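Local coordinates for outer membrane protein assembly factor BamA (Haemophilus ducreyi, PDB 4K3C) that probably assembles beta-barrel proteins and inserts them into the outer membrane, as part of the Bam complex, at residues S342-G350 and G380-Y390; A462-K470 and L479-R487. One frame throughout, in Å; residues are numbered along the deposited sequence.

Contact 1 (S342-G350 and G380-Y390)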
loop_
_atom_site.group_PDB
_atom_site.type_symbol
_atom_site.label_atom_id
_atom_site.label_comp_id
_atom_site.label_asym_id
_atom_site.label_seq_id
_atom_site.Cartn_x
_atom_site.Cartn_y
_atom_site.Cartn_z
ATOM N N SER A 342 12.760 14.801 -22.701
ATOM C CA SER A 342 11.341 14.572 -22.971
ATOM C C SER A 342 10.819 15.610 -23.949
ATOM O O SER A 342 11.448 16.655 -24.151
ATOM C CB SER A 342 10.503 14.605 -21.696
ATOM O OG SER A 342 11.143 13.923 -20.641
ATOM N N ASP A 343 9.677 15.313 -24.560
ATOM C CA ASP A 343 8.844 16.333 -25.188
ATOM C C ASP A 343 8.030 16.986 -24.041
ATOM O O ASP A 343 8.465 17.000 -22.876
ATOM C CB ASP A 343 7.941 15.662 -26.237
ATOM C CG ASP A 343 8.748 14.971 -27.375
ATOM O OD1 ASP A 343 9.781 15.536 -27.786
ATOM O OD2 ASP A 343 8.361 13.877 -27.866
ATOM N N ASN A 344 6.861 17.526 -24.324
ATOM C CA ASN A 344 5.900 17.751 -23.215
ATOM C C ASN A 344 6.202 18.693 -22.003
ATOM O O ASN A 344 5.353 19.546 -21.687
ATOM C CB ASN A 344 5.362 16.412 -22.723
ATOM C CG ASN A 344 4.261 15.901 -23.598
ATOM O OD1 ASN A 344 3.610 16.682 -24.306
ATOM N ND2 ASN A 344 4.035 14.592 -23.568
ATOM N N LYS A 345 7.338 18.514 -21.310
ATOM C CA LYS A 345 7.840 19.515 -20.326
ATOM C C LYS A 345 6.875 20.005 -19.225
ATOM O O LYS A 345 6.455 21.176 -19.228
ATOM C CB LYS A 345 8.403 20.752 -21.047
ATOM C CG LYS A 345 9.912 20.790 -21.157
ATOM C CD LYS A 345 10.364 21.936 -22.049
ATOM C CE LYS A 345 11.855 21.877 -22.321
ATOM N NZ LYS A 345 12.611 22.865 -21.510
ATOM N N TYR A 346 6.556 19.140 -18.268
ATOM C CA TYR A 346 5.596 19.503 -17.225
ATOM C C TYR A 346 5.935 18.812 -15.899
ATOM O O TYR A 346 6.874 18.005 -15.826
ATOM C CB TYR A 346 4.185 19.126 -17.667
ATOM C CG TYR A 346 3.969 17.620 -17.792
ATOM C CD1 TYR A 346 4.389 16.923 -18.932
ATOM C CD2 TYR A 346 3.361 16.894 -16.771
ATOM C CE1 TYR A 346 4.205 15.546 -19.053
ATOM C CE2 TYR A 346 3.173 15.514 -16.888
ATOM C CZ TYR A 346 3.597 14.846 -18.033
ATOM O OH TYR A 346 3.403 13.485 -18.150
ATOM N N TYR A 347 5.181 19.126 -14.848
ATOM C CA TYR A 347 5.371 18.455 -13.559
ATOM C C TYR A 347 4.067 18.265 -12.832
ATOM O O TYR A 347 3.133 19.026 -13.032
ATOM C CB TYR A 347 6.347 19.204 -12.653
ATOM C CG TYR A 347 6.044 20.665 -12.475
ATOM C CD1 TYR A 347 5.096 21.101 -11.545
ATOM C CD2 TYR A 347 6.728 21.625 -13.218
ATOM C CE1 TYR A 347 4.827 22.467 -11.367
ATOM C CE2 TYR A 347 6.466 22.983 -13.052
ATOM C CZ TYR A 347 5.513 23.400 -12.130
ATOM O OH TYR A 347 5.266 24.746 -11.987
ATOM N N GLN A 348 4.010 17.241 -11.991
ATOM C CA GLN A 348 2.818 16.970 -11.211
ATOM C C GLN A 348 3.218 16.765 -9.744
ATOM O O GLN A 348 4.289 16.257 -9.470
ATOM C CB GLN A 348 2.073 15.749 -11.769
ATOM C CG GLN A 348 1.990 15.707 -13.298
ATOM C CD GLN A 348 0.883 14.789 -13.830
ATOM O OE1 GLN A 348 1.143 13.665 -14.281
ATOM N NE2 GLN A 348 -0.357 15.277 -13.794
ATOM N N VAL A 349 2.366 17.181 -8.810
ATOM C CA VAL A 349 2.608 16.987 -7.381
ATOM C C VAL A 349 1.265 16.778 -6.681
ATOM O O VAL A 349 0.299 17.448 -7.026
ATOM C CB VAL A 349 3.367 18.198 -6.772
ATOM C CG1 VAL A 349 2.564 19.486 -6.928
ATOM C CG2 VAL A 349 3.701 17.951 -5.311
ATOM N N GLY A 350 1.195 15.840 -5.729
ATOM C CA GLY A 350 -0.064 15.459 -5.092
ATOM C C GLY A 350 0.046 15.155 -3.597
ATOM O O GLY A 350 1.114 14.771 -3.105
ATOM N N GLY A 380 8.778 25.854 -20.171
ATOM C CA GLY A 380 9.416 25.773 -21.469
ATOM C C GLY A 380 8.479 26.133 -22.608
ATOM O O GLY A 380 8.612 25.612 -23.718
ATOM N N GLY A 381 7.540 27.035 -22.332
ATOM C CA GLY A 381 6.579 27.475 -23.327
ATOM C C GLY A 381 5.720 26.331 -23.828
ATOM O O GLY A 381 5.366 26.255 -25.008
ATOM N N LYS A 382 5.391 25.426 -22.919
ATOM C CA LYS A 382 4.588 24.266 -23.254
ATOM C C LYS A 382 3.360 24.243 -22.370
ATOM O O LYS A 382 3.407 24.715 -21.234
ATOM C CB LYS A 382 5.399 22.992 -23.039
ATOM C CG LYS A 382 6.646 22.940 -23.883
ATOM C CD LYS A 382 6.323 22.750 -25.359
ATOM C CE LYS A 382 7.579 22.851 -26.196
ATOM N NZ LYS A 382 8.741 22.286 -25.452
ATOM N N GLU A 383 2.266 23.692 -22.883
ATOM C CA GLU A 383 1.080 23.491 -22.065
ATOM C C GLU A 383 1.077 22.085 -21.458
ATOM O O GLU A 383 1.701 21.173 -21.980
ATOM C CB GLU A 383 -0.190 23.735 -22.886
ATOM C CG GLU A 383 -1.087 24.818 -22.313
ATOM C CD GLU A 383 -0.390 26.163 -22.246
ATOM O OE1 GLU A 383 -0.176 26.754 -23.322
ATOM O OE2 GLU A 383 -0.053 26.625 -21.130
ATOM N N VAL A 384 0.383 21.913 -20.343
ATOM C CA VAL A 384 0.219 20.579 -19.780
ATOM C C VAL A 384 -0.558 19.716 -20.772
ATOM O O VAL A 384 -1.575 20.143 -21.313
ATOM C CB VAL A 384 -0.506 20.620 -18.415
ATOM C CG1 VAL A 384 -0.903 19.228 -18.004
ATOM C CG2 VAL A 384 0.379 21.283 -17.338
ATOM N N PRO A 385 -0.071 18.510 -21.037
ATOM C CA PRO A 385 -0.760 17.651 -22.002
ATOM C C PRO A 385 -2.197 17.401 -21.560
ATOM O O PRO A 385 -2.367 16.841 -20.484
ATOM C CB PRO A 385 0.027 16.340 -21.925
ATOM C CG PRO A 385 1.350 16.694 -21.405
ATOM C CD PRO A 385 1.161 17.900 -20.516
ATOM N N PHE A 386 -3.186 17.777 -22.376
ATOM C CA PHE A 386 -4.603 17.769 -21.975
ATOM C C PHE A 386 -5.142 16.455 -21.426
ATOM O O PHE A 386 -6.128 16.434 -20.683
ATOM C CB PHE A 386 -5.505 18.238 -23.119
ATOM C CG PHE A 386 -5.418 17.389 -24.367
ATOM C CD1 PHE A 386 -6.146 16.216 -24.489
ATOM C CD2 PHE A 386 -4.636 17.796 -25.440
ATOM C CE1 PHE A 386 -6.075 15.459 -25.649
ATOM C CE2 PHE A 386 -4.558 17.036 -26.607
ATOM C CZ PHE A 386 -5.276 15.870 -26.712
ATOM N N TYR A 387 -4.506 15.360 -21.798
ATOM C CA TYR A 387 -4.942 14.050 -21.338
ATOM C C TYR A 387 -4.360 13.719 -19.983
ATOM O O TYR A 387 -4.509 12.606 -19.497
ATOM C CB TYR A 387 -4.547 12.970 -22.349
ATOM C CG TYR A 387 -3.088 12.972 -22.783
ATOM C CD1 TYR A 387 -2.661 13.732 -23.865
ATOM C CD2 TYR A 387 -2.149 12.195 -22.126
ATOM C CE1 TYR A 387 -1.340 13.717 -24.271
ATOM C CE2 TYR A 387 -0.828 12.171 -22.522
ATOM C CZ TYR A 387 -0.424 12.925 -23.599
ATOM O OH TYR A 387 0.899 12.893 -24.000
ATOM N N GLN A 388 -3.678 14.695 -19.397
ATOM C CA GLN A 388 -2.999 14.541 -18.122
ATOM C C GLN A 388 -3.686 15.447 -17.105
ATOM O O GLN A 388 -3.127 15.752 -16.054
ATOM C CB GLN A 388 -1.542 14.970 -18.279
ATOM C CG GLN A 388 -0.570 14.237 -17.399
ATOM C CD GLN A 388 -0.186 12.885 -17.967
ATOM O OE1 GLN A 388 -0.652 12.496 -19.035
ATOM N NE2 GLN A 388 0.673 12.165 -17.253
ATOM N N LEU A 389 -4.896 15.890 -17.429
ATOM C CA LEU A 389 -5.634 16.818 -16.572
ATOM C C LEU A 389 -6.539 16.152 -15.506
ATOM O O LEU A 389 -6.855 14.977 -15.588
ATOM C CB LEU A 389 -6.459 17.777 -17.431
ATOM C CG LEU A 389 -5.713 18.893 -18.154
ATOM C CD1 LEU A 389 -6.702 19.745 -18.871
ATOM C CD2 LEU A 389 -4.975 19.704 -17.153
ATOM N N TYR A 390 -6.950 16.916 -14.501
ATOM C CA TYR A 390 -7.762 16.367 -13.420
ATOM C C TYR A 390 -9.251 16.646 -13.561
ATOM O O TYR A 390 -9.682 17.602 -14.192
ATOM C CB TYR A 390 -7.314 16.915 -12.077
ATOM C CG TYR A 390 -5.839 16.789 -11.798
ATOM C CD1 TYR A 390 -5.231 15.548 -11.716
ATOM C CD2 TYR A 390 -5.058 17.916 -11.577
ATOM C CE1 TYR A 390 -3.902 15.428 -11.440
ATOM C CE2 TYR A 390 -3.705 17.799 -11.300
ATOM C CZ TYR A 390 -3.136 16.546 -11.233
ATOM O OH TYR A 390 -1.793 16.416 -10.956
#
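In the 16-stranded beta-barrel of the Omp85 fold, the first residues of strand 346-358 and the turn before them lie against the start of the long extracellular loop between strands 366-378 and 430-440 (loop 6 of BamA), with Y346 packed on P385. P385 CD sits over one face of the Y346 ring in a CH-pi contact, 4.1 Å from its centroid. With chi1 at 66°, CG standing over the residue's own backbone, Y346 presents that face to the proline, with N344 C and Q348 CG at the ring's edge, in its plane. Next to Y346, the N344 amide crosses P385 at a slant, OD1 3.7 Å from P385 CG. N344 OD1 is hydrogen-bonded to the Y285 hydroxyl of helix 280-288, in another loop, and ND2 to D307 OD1 of strand 303-317. Further along, K345 and K382 touch through their aliphatic portions, K345 CB to K382 CG at 4.0 Å. Toward the barrel wall, Q348 NE2 is hydrogen-bonded to T376 OG1 of strand 366-378, while Q348 OE1 faces the loop and accepts a weak 3.4 Å hydrogen bond from Q388 NE2, the two amide planes 45° apart.

Contact 2 (A462-K470 and L479-R487)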
loop_
_atom_site.group_PDB
_atom_site.type_symbol
_atom_site.label_atom_id
_atom_site.label_comp_id
_atom_site.label_asym_id
_atom_site.label_seq_id
_atom_site.Cartn_x
_atom_site.Cartn_y
_atom_site.Cartn_z
ATOM N N ALA A 462 -15.509 19.053 -3.377
ATOM C CA ALA A 462 -14.436 18.992 -4.367
ATOM C C ALA A 462 -14.468 20.211 -5.288
ATOM O O ALA A 462 -15.491 20.898 -5.397
ATOM C CB ALA A 462 -14.555 17.725 -5.179
ATOM N N THR A 463 -13.342 20.484 -5.942
ATOM C CA THR A 463 -13.223 21.652 -6.803
ATOM C C THR A 463 -12.103 21.440 -7.822
ATOM O O THR A 463 -10.964 21.191 -7.454
ATOM C CB THR A 463 -12.982 22.957 -5.972
ATOM O OG1 THR A 463 -12.540 24.018 -6.828
ATOM C CG2 THR A 463 -11.925 22.722 -4.934
ATOM N N VAL A 464 -12.434 21.532 -9.104
ATOM C CA VAL A 464 -11.433 21.419 -10.160
ATOM C C VAL A 464 -11.404 22.646 -11.058
ATOM O O VAL A 464 -12.375 22.971 -11.735
ATOM C CB VAL A 464 -11.674 20.196 -11.070
ATOM C CG1 VAL A 464 -10.613 20.161 -12.153
ATOM C CG2 VAL A 464 -11.660 18.913 -10.270
ATOM N N TRP A 465 -10.267 23.308 -11.097
ATOM C CA TRP A 465 -10.151 24.509 -11.893
ATOM C C TRP A 465 -8.902 24.549 -12.758
ATOM O O TRP A 465 -7.993 23.742 -12.585
ATOM C CB TRP A 465 -10.211 25.748 -10.998
ATOM C CG TRP A 465 -8.981 26.068 -10.138
ATOM C CD1 TRP A 465 -8.069 27.045 -10.370
ATOM C CD2 TRP A 465 -8.594 25.447 -8.905
ATOM N NE1 TRP A 465 -7.137 27.070 -9.373
ATOM C CE2 TRP A 465 -7.441 26.102 -8.455
ATOM C CE3 TRP A 465 -9.108 24.394 -8.144
ATOM C CZ2 TRP A 465 -6.788 25.750 -7.279
ATOM C CZ3 TRP A 465 -8.453 24.040 -6.980
ATOM C CH2 TRP A 465 -7.305 24.721 -6.558
ATOM N N ASN A 466 -8.886 25.519 -13.670
ATOM C CA ASN A 466 -7.806 25.773 -14.602
ATOM C C ASN A 466 -7.129 27.071 -14.203
ATOM O O ASN A 466 -7.662 28.155 -14.466
ATOM C CB ASN A 466 -8.417 25.931 -15.999
ATOM C CG ASN A 466 -7.399 26.295 -17.083
ATOM O OD1 ASN A 466 -6.277 26.747 -16.807
ATOM N ND2 ASN A 466 -7.810 26.109 -18.348
ATOM N N THR A 467 -5.945 26.971 -13.607
ATOM C CA THR A 467 -5.157 28.153 -13.253
ATOM C C THR A 467 -4.856 29.099 -14.413
ATOM O O THR A 467 -4.653 30.291 -14.198
ATOM C CB THR A 467 -3.813 27.778 -12.636
ATOM O OG1 THR A 467 -3.023 27.094 -13.621
ATOM C CG2 THR A 467 -4.015 26.884 -11.426
ATOM N N LYS A 468 -4.809 28.609 -15.643
ATOM C CA LYS A 468 -4.410 29.520 -16.707
ATOM C C LYS A 468 -5.596 30.160 -17.418
ATOM O O LYS A 468 -5.408 30.971 -18.324
ATOM C CB LYS A 468 -3.451 28.835 -17.690
ATOM C CG LYS A 468 -2.327 28.073 -16.994
ATOM C CD LYS A 468 -1.110 27.892 -17.880
ATOM C CE LYS A 468 -0.236 26.723 -17.415
ATOM N NZ LYS A 468 -0.541 25.443 -18.139
ATOM N N TRP A 469 -6.812 29.817 -16.989
ATOM C CA TRP A 469 -8.025 30.285 -17.668
ATOM C C TRP A 469 -8.209 31.835 -17.637
ATOM O O TRP A 469 -9.037 32.415 -18.370
ATOM C CB TRP A 469 -9.269 29.527 -17.177
ATOM C CG TRP A 469 -10.507 29.995 -17.887
ATOM C CD1 TRP A 469 -11.382 30.953 -17.462
ATOM C CD2 TRP A 469 -10.972 29.577 -19.179
ATOM N NE1 TRP A 469 -12.367 31.147 -18.397
ATOM C CE2 TRP A 469 -12.142 30.315 -19.460
ATOM C CE3 TRP A 469 -10.517 28.647 -20.123
ATOM C CZ2 TRP A 469 -12.863 30.153 -20.639
ATOM C CZ3 TRP A 469 -11.231 28.486 -21.292
ATOM C CH2 TRP A 469 -12.398 29.234 -21.538
ATOM N N LYS A 470 -7.404 32.495 -16.809
ATOM C CA LYS A 470 -7.374 33.947 -16.769
ATOM C C LYS A 470 -6.969 34.523 -18.123
ATOM O O LYS A 470 -7.518 35.535 -18.553
ATOM C CB LYS A 470 -6.399 34.417 -15.695
ATOM C CG LYS A 470 -6.536 33.661 -14.380
ATOM C CD LYS A 470 -5.576 34.206 -13.324
ATOM C CE LYS A 470 -4.128 34.128 -13.783
ATOM N NZ LYS A 470 -3.160 34.553 -12.730
ATOM N N LEU A 479 -19.484 32.434 -20.281
ATOM C CA LEU A 479 -19.177 31.141 -19.695
ATOM C C LEU A 479 -18.615 31.420 -18.312
ATOM O O LEU A 479 -18.061 32.492 -18.082
ATOM C CB LEU A 479 -18.150 30.394 -20.547
ATOM C CG LEU A 479 -18.434 30.198 -22.041
ATOM C CD1 LEU A 479 -17.624 29.022 -22.571
ATOM C CD2 LEU A 479 -19.914 30.007 -22.349
ATOM N N PRO A 480 -18.755 30.462 -17.384
ATOM C CA PRO A 480 -18.283 30.630 -16.008
ATOM C C PRO A 480 -16.790 30.942 -15.940
ATOM O O PRO A 480 -16.090 30.869 -16.960
ATOM C CB PRO A 480 -18.522 29.251 -15.390
ATOM C CG PRO A 480 -19.527 28.609 -16.238
ATOM C CD PRO A 480 -19.317 29.121 -17.609
ATOM N N ASP A 481 -16.314 31.278 -14.743
ATOM C CA ASP A 481 -14.890 31.502 -14.518
ATOM C C ASP A 481 -14.227 30.159 -14.224
ATOM O O ASP A 481 -14.165 29.706 -13.074
ATOM C CB ASP A 481 -14.697 32.449 -13.342
ATOM C CG ASP A 481 -13.293 32.975 -13.236
ATOM O OD1 ASP A 481 -12.380 32.371 -13.842
ATOM O OD2 ASP A 481 -13.113 33.996 -12.527
ATOM N N PHE A 482 -13.723 29.523 -15.272
ATOM C CA PHE A 482 -13.229 28.167 -15.144
ATOM C C PHE A 482 -11.961 28.133 -14.313
ATOM O O PHE A 482 -11.539 27.072 -13.854
ATOM C CB PHE A 482 -13.020 27.560 -16.520
ATOM C CG PHE A 482 -14.308 27.223 -17.229
ATOM C CD1 PHE A 482 -15.180 26.284 -16.695
ATOM C CD2 PHE A 482 -14.644 27.833 -18.431
ATOM C CE1 PHE A 482 -16.368 25.958 -17.337
ATOM C CE2 PHE A 482 -15.838 27.514 -19.082
ATOM C CZ PHE A 482 -16.696 26.574 -18.533
ATOM N N GLY A 483 -11.387 29.316 -14.106
ATOM C CA GLY A 483 -10.193 29.478 -13.298
ATOM C C GLY A 483 -10.478 29.837 -11.847
ATOM O O GLY A 483 -9.562 29.968 -11.026
ATOM N N ASP A 484 -11.754 29.993 -11.518
ATOM C CA ASP A 484 -12.133 30.277 -10.147
ATOM C C ASP A 484 -12.120 29.030 -9.265
ATOM O O ASP A 484 -12.970 28.151 -9.402
ATOM C CB ASP A 484 -13.502 30.932 -10.104
ATOM C CG ASP A 484 -13.902 31.345 -8.705
ATOM O OD1 ASP A 484 -13.001 31.637 -7.882
ATOM O OD2 ASP A 484 -15.122 31.385 -8.439
ATOM N N TYR A 485 -11.158 28.970 -8.349
ATOM C CA TYR A 485 -11.068 27.854 -7.412
ATOM C C TYR A 485 -12.308 27.751 -6.506
ATOM O O TYR A 485 -12.553 26.709 -5.917
ATOM C CB TYR A 485 -9.779 27.946 -6.571
ATOM C CG TYR A 485 -9.971 28.649 -5.251
ATOM C CD1 TYR A 485 -9.844 30.026 -5.152
ATOM C CD2 TYR A 485 -10.291 27.938 -4.102
ATOM C CE1 TYR A 485 -10.027 30.672 -3.950
ATOM C CE2 TYR A 485 -10.481 28.572 -2.891
ATOM C CZ TYR A 485 -10.352 29.942 -2.816
ATOM O OH TYR A 485 -10.555 30.586 -1.606
ATOM N N LYS A 486 -13.087 28.824 -6.393
ATOM C CA LYS A 486 -14.222 28.842 -5.462
ATOM C C LYS A 486 -15.523 28.168 -5.956
ATOM O O LYS A 486 -16.541 28.202 -5.258
ATOM C CB LYS A 486 -14.540 30.274 -5.019
ATOM C CG LYS A 486 -13.335 31.081 -4.630
ATOM C CD LYS A 486 -13.694 32.527 -4.281
ATOM C CE LYS A 486 -14.067 33.357 -5.506
ATOM N NZ LYS A 486 -15.499 33.154 -5.875
ATOM N N ARG A 487 -15.511 27.566 -7.142
ATOM C CA ARG A 487 -16.724 26.943 -7.667
ATOM C C ARG A 487 -16.811 25.522 -7.158
ATOM O O ARG A 487 -16.942 24.547 -7.899
ATOM C CB ARG A 487 -16.806 27.068 -9.183
ATOM C CG ARG A 487 -16.966 28.518 -9.596
ATOM C CD ARG A 487 -16.925 28.734 -11.092
ATOM N NE ARG A 487 -17.979 28.007 -11.778
ATOM C CZ ARG A 487 -17.789 26.854 -12.402
ATOM N NH1 ARG A 487 -18.801 26.248 -13.004
ATOM N NH2 ARG A 487 -16.582 26.312 -12.426
#
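A chi1 of 74° tucks the W465 indole back over its own backbone, whereas W469 has CG anti to the backbone N (chi1 -179°), and these torsions lay two indoles against 479-487, the returning half of the extracellular loop between barrel strands 453-465 and 489-500. Y485 CB stands over the centre of one face of W465, a CH-pi contact of 3.6 Å to the centroid of the six-membered ring. G483 O lies oblique to the same indole, near CD1. F482 lies beside W469 and points the same way: its CB is 3.8 Å from the centroid of the five-membered ring, over the face, and its phenyl edge is directed at the six-membered ring in a T-shaped pair with planes at 88°. Type I turns from N466 to W469 and from D481 to D484 shape the two chains, and each opens with an Asx turn, N466 OD1 accepting from K468 N and D481 OD1 from G483 N. Between the indoles, N466 N gives a nearly straight hydrogen bond of 3.1 Å to F482 O, and N466 O meets G483 CA in a CA-H...O contact. I411 of strand 409-412 also packs on W469. Nearer the barrel wall, the T463 hydroxyl OG1 donates to Y485 O at 2.8 Å.

In the fold
Both contacts sit at the extracellular end of the barrel, their centres about 18 Å apart, and they follow one another along the chain, contact 1 closing before contact 2 opens. Strands 346-358, 366-378, 430-440 and 453-465 are consecutive neighbours in the barrel wall, so the two sites are separated by two strands. Loop 380-390 bridges them: E383 OE2 forms a salt bridge with K468 NZ at 3.3 Å, and Y390 O packs against V464 CG1. Contact 1 packs the start of loop 6 on strand 346-358, contact 2 joins the two arms of the loop after strand 453-465, and the salt bridge links the two loops in this membrane-embedded domain.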